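Local atomic coordinates of HpcH/HpaI aldolase (Desulfitobacterium hafniense, PDB entry 3QZ6), a protein that belongs to the HpcH/HpaI aldolase/citrate lyase family and folds as a TIM barrel, two copies of the chain making up the assembly. Residues A220-A225 with Q231-S236. Residues are numbered along the deposited sequence; the frame is centred on the assembly and turned at random.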
ATOM      1  N   ALA A 220      -0.321  -9.647 -18.345  1.00 33.22           N
ATOM      2  CA  ALA A 220      -0.171 -10.248 -19.673  1.00 36.87           C
ATOM      3  C   ALA A 220      -1.253  -9.788 -20.661  1.00 35.55           C
ATOM      4  O   ALA A 220      -1.005  -9.691 -21.863  1.00 31.13           O
ATOM      5  CB  ALA A 220      -0.134 -11.773 -19.571  1.00 33.10           C
ATOM      6  N   LYS A 221      -2.447  -9.487 -20.156  1.00 35.86           N
ATOM      7  CA  LYS A 221      -3.539  -9.042 -21.021  1.00 35.57           C
ATOM      8  C   LYS A 221      -3.224  -7.716 -21.707  1.00 33.60           C
ATOM      9  O   LYS A 221      -3.968  -7.281 -22.588  1.00 30.47           O
ATOM     10  CB  LYS A 221      -4.848  -8.911 -20.242  1.00 41.87           C
ATOM     11  CG  LYS A 221      -5.177 -10.109 -19.372  1.00 57.10           C
ATOM     12  CD  LYS A 221      -5.628 -11.296 -20.192  1.00 65.18           C
ATOM     13  CE  LYS A 221      -7.047 -11.110 -20.696  1.00 69.88           C
ATOM     14  NZ  LYS A 221      -7.447 -12.242 -21.585  1.00 73.65           N
HETATM   15  N   MSE A 222      -2.141  -7.059 -21.298  1.00 28.23           N
HETATM   16  CA  MSE A 222      -1.746  -5.813 -21.950  1.00 29.14           C
HETATM   17  C   MSE A 222      -1.194  -6.074 -23.360  1.00 27.60           C
HETATM   18  O   MSE A 222      -1.070  -5.156 -24.161  1.00 29.98           O
HETATM   19  CB  MSE A 222      -0.707  -5.052 -21.117  1.00 29.69           C
HETATM   20  CG  MSE A 222      -0.500  -3.614 -21.588  1.00 32.55           C
HETATM   21 SE   MSE A 222      -1.940  -2.399 -21.009  0.69 36.19          SE
HETATM   22  CE  MSE A 222      -1.536  -2.610 -19.119  1.00 17.37           C
ATOM     23  N   GLY A 223      -0.858  -7.326 -23.651  1.00 31.24           N
ATOM     24  CA  GLY A 223      -0.314  -7.683 -24.952  1.00 30.38           C
ATOM     25  C   GLY A 223      -1.207  -7.216 -26.086  1.00 29.53           C
ATOM     26  O   GLY A 223      -0.727  -6.713 -27.107  1.00 30.78           O
ATOM     27  N   TRP A 224      -2.515  -7.367 -25.892  1.00 28.96           N
ATOM     28  CA  TRP A 224      -3.501  -6.971 -26.889  1.00 30.17           C
ATOM     29  C   TRP A 224      -3.326  -5.512 -27.304  1.00 34.01           C
ATOM     30  O   TRP A 224      -3.376  -5.184 -28.489  1.00 31.45           O
ATOM     31  CB  TRP A 224      -4.918  -7.188 -26.348  1.00 28.47           C
ATOM     32  CG  TRP A 224      -5.999  -6.943 -27.363  1.00 34.02           C
ATOM     33  CD1 TRP A 224      -6.558  -7.862 -28.205  1.00 35.83           C
ATOM     34  CD2 TRP A 224      -6.652  -5.695 -27.642  1.00 31.04           C
ATOM     35  NE1 TRP A 224      -7.517  -7.263 -28.985  1.00 34.33           N
ATOM     36  CE2 TRP A 224      -7.593  -5.936 -28.658  1.00 31.11           C
ATOM     37  CE3 TRP A 224      -6.530  -4.402 -27.126  1.00 30.28           C
ATOM     38  CZ2 TRP A 224      -8.410  -4.929 -29.173  1.00 33.47           C
ATOM     39  CZ3 TRP A 224      -7.341  -3.401 -27.643  1.00 27.22           C
ATOM     40  CH2 TRP A 224      -8.267  -3.671 -28.653  1.00 29.32           C
ATOM     41  N   ALA A 225      -3.125  -4.636 -26.323  1.00 33.09           N
ATOM     42  CA  ALA A 225      -3.011  -3.206 -26.595  1.00 27.57           C
ATOM     43  C   ALA A 225      -1.659  -2.876 -27.212  1.00 25.74           C
ATOM     44  O   ALA A 225      -1.553  -2.044 -28.122  1.00 28.60           O
ATOM     45  CB  ALA A 225      -3.214  -2.407 -25.301  1.00 24.42           C
ATOM     46  N   GLN A 231       0.439   3.320 -26.583  1.00 28.64           N
ATOM     47  CA  GLN A 231       1.594   3.773 -25.803  1.00 25.40           C
ATOM     48  C   GLN A 231       1.276   4.014 -24.322  1.00 26.56           C
ATOM     49  O   GLN A 231       2.166   3.910 -23.466  1.00 25.23           O
ATOM     50  CB  GLN A 231       2.178   5.057 -26.384  1.00 23.74           C
ATOM     51  CG  GLN A 231       2.716   4.965 -27.794  1.00 26.84           C
ATOM     52  CD  GLN A 231       3.167   6.324 -28.295  1.00 32.50           C
ATOM     53  OE1 GLN A 231       2.473   6.969 -29.081  1.00 33.81           O
ATOM     54  NE2 GLN A 231       4.328   6.782 -27.816  1.00 27.63           N
HETATM   55  N   MSE A 232       0.027   4.365 -24.021  1.00 25.32           N
HETATM   56  CA  MSE A 232      -0.366   4.635 -22.638  1.00 27.36           C
HETATM   57  C   MSE A 232      -0.888   3.370 -21.976  1.00 29.09           C
HETATM   58  O   MSE A 232      -2.057   3.020 -22.124  1.00 30.17           O
HETATM   59  CB  MSE A 232      -1.430   5.735 -22.564  1.00 28.52           C
HETATM   60  CG  MSE A 232      -0.884   7.144 -22.653  1.00 25.63           C
HETATM   61 SE   MSE A 232       0.211   7.647 -21.103  0.71 30.38          SE
HETATM   62  CE  MSE A 232      -1.173   7.735 -19.726  1.00 19.82           C
ATOM     63  N   LEU A 233      -0.019   2.686 -21.243  1.00 23.79           N
ATOM     64  CA  LEU A 233      -0.386   1.409 -20.650  1.00 20.57           C
ATOM     65  C   LEU A 233      -0.655   1.595 -19.166  1.00 24.11           C
ATOM     66  O   LEU A 233       0.227   2.015 -18.425  1.00 23.66           O
ATOM     67  CB  LEU A 233       0.736   0.392 -20.862  1.00 23.10           C
ATOM     68  CG  LEU A 233       1.211   0.302 -22.316  1.00 27.82           C
ATOM     69  CD1 LEU A 233       2.423  -0.622 -22.437  1.00 24.76           C
ATOM     70  CD2 LEU A 233       0.073  -0.154 -23.230  1.00 23.51           C
ATOM     71  N   LEU A 234      -1.877   1.272 -18.750  1.00 19.68           N
ATOM     72  CA  LEU A 234      -2.324   1.476 -17.378  1.00 20.07           C
ATOM     73  C   LEU A 234      -2.718   0.134 -16.772  1.00 24.91           C
ATOM     74  O   LEU A 234      -3.700  -0.476 -17.189  1.00 27.00           O
ATOM     75  CB  LEU A 234      -3.536   2.411 -17.372  1.00 19.75           C
ATOM     76  CG  LEU A 234      -4.070   2.787 -15.989  1.00 22.39           C
ATOM     77  CD1 LEU A 234      -2.992   3.511 -15.207  1.00 14.84           C
ATOM     78  CD2 LEU A 234      -5.327   3.663 -16.107  1.00 20.99           C
ATOM     79  N   TRP A 235      -1.960  -0.326 -15.784  1.00 22.96           N
ATOM     80  CA  TRP A 235      -2.158  -1.674 -15.247  1.00 19.19           C
ATOM     81  C   TRP A 235      -2.446  -1.671 -13.752  1.00 19.80           C
ATOM     82  O   TRP A 235      -1.658  -1.155 -12.956  1.00 19.14           O
ATOM     83  CB  TRP A 235      -0.934  -2.558 -15.535  1.00 22.31           C
ATOM     84  CG  TRP A 235      -0.943  -3.828 -14.732  1.00 23.04           C
ATOM     85  CD1 TRP A 235      -1.778  -4.897 -14.897  1.00 22.75           C
ATOM     86  CD2 TRP A 235      -0.092  -4.152 -13.629  1.00 25.16           C
ATOM     87  NE1 TRP A 235      -1.502  -5.861 -13.955  1.00 23.49           N
ATOM     88  CE2 TRP A 235      -0.469  -5.426 -13.168  1.00 22.33           C
ATOM     89  CE3 TRP A 235       0.952  -3.487 -12.985  1.00 22.87           C
ATOM     90  CZ2 TRP A 235       0.158  -6.042 -12.091  1.00 22.71           C
ATOM     91  CZ3 TRP A 235       1.573  -4.108 -11.916  1.00 20.25           C
ATOM     92  CH2 TRP A 235       1.181  -5.369 -11.489  1.00 20.37           C
ATOM     93  N   SER A 236      -3.587  -2.240 -13.382  1.00 21.58           N
ATOM     94  CA  SER A 236      -3.910  -2.508 -11.976  1.00 19.04           C
ATOM     95  C   SER A 236      -3.845  -1.262 -11.086  1.00 21.16           C
ATOM     96  O   SER A 236      -4.194  -0.155 -11.514  1.00 23.84           O
ATOM     97  CB  SER A 236      -3.000  -3.623 -11.432  1.00 21.03           C
ATOM     98  OG  SER A 236      -3.460  -4.095 -10.174  1.00 24.93           O
TER
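Met222, a selenomethionine, reaches from 220-225 across to strand 232-237 and meets three consecutive residues of 231-236, all by apolar or van der Waals contact. Its selenium SE rests against Leu233, 3.7 Å from CD2, with Leu233 CB slightly farther off; CG touches the same methyl. The two side chains cross at a slant, so the bent selenoether chain lies over the leucine rather than meeting it end on. With CG anti to the backbone N (chi1 -167°) the chain runs toward the strand, and bends at chi2 and chi3 carry the terminal methyl along it, past Leu233. CE thus reaches Trp235, 3.6 Å from its CB, touching the root of that side chain and leaving the indole to other partners. The same methyl also lies 3.6 Å from the backbone O of Leu234, whose own side chain points away, into the barrel, against Met20 and Ile42. From the helix, Ala225 adds a looser contact, its CB 4.5 Å from Leu233 CD2, so this one methyl of the leucine meets both residues.

Within 220-225, Gly223 N bonds to Ala220 O (3.0 Å), while the bond from Ala225 N to Met222 O is weak.

The indole of Trp235 is held by other partners: its neighbour Ser236 places CB over one ring face, NE1 bonds to Ala217 O, and Tyr245 of the second subunit stacks on it. Leu256 of that subunit packs on Met222, and its Ile253 on Leu233 and Trp235, which places the contact near the dimer interface. In the fold, short helix 223-227 links parallel strands 210-215 and 232-237 as a beta-alpha-beta crossover; Met222 and Ala225 also touch strand 210-215, and strand 232-237 closes the barrel against strand 16-21.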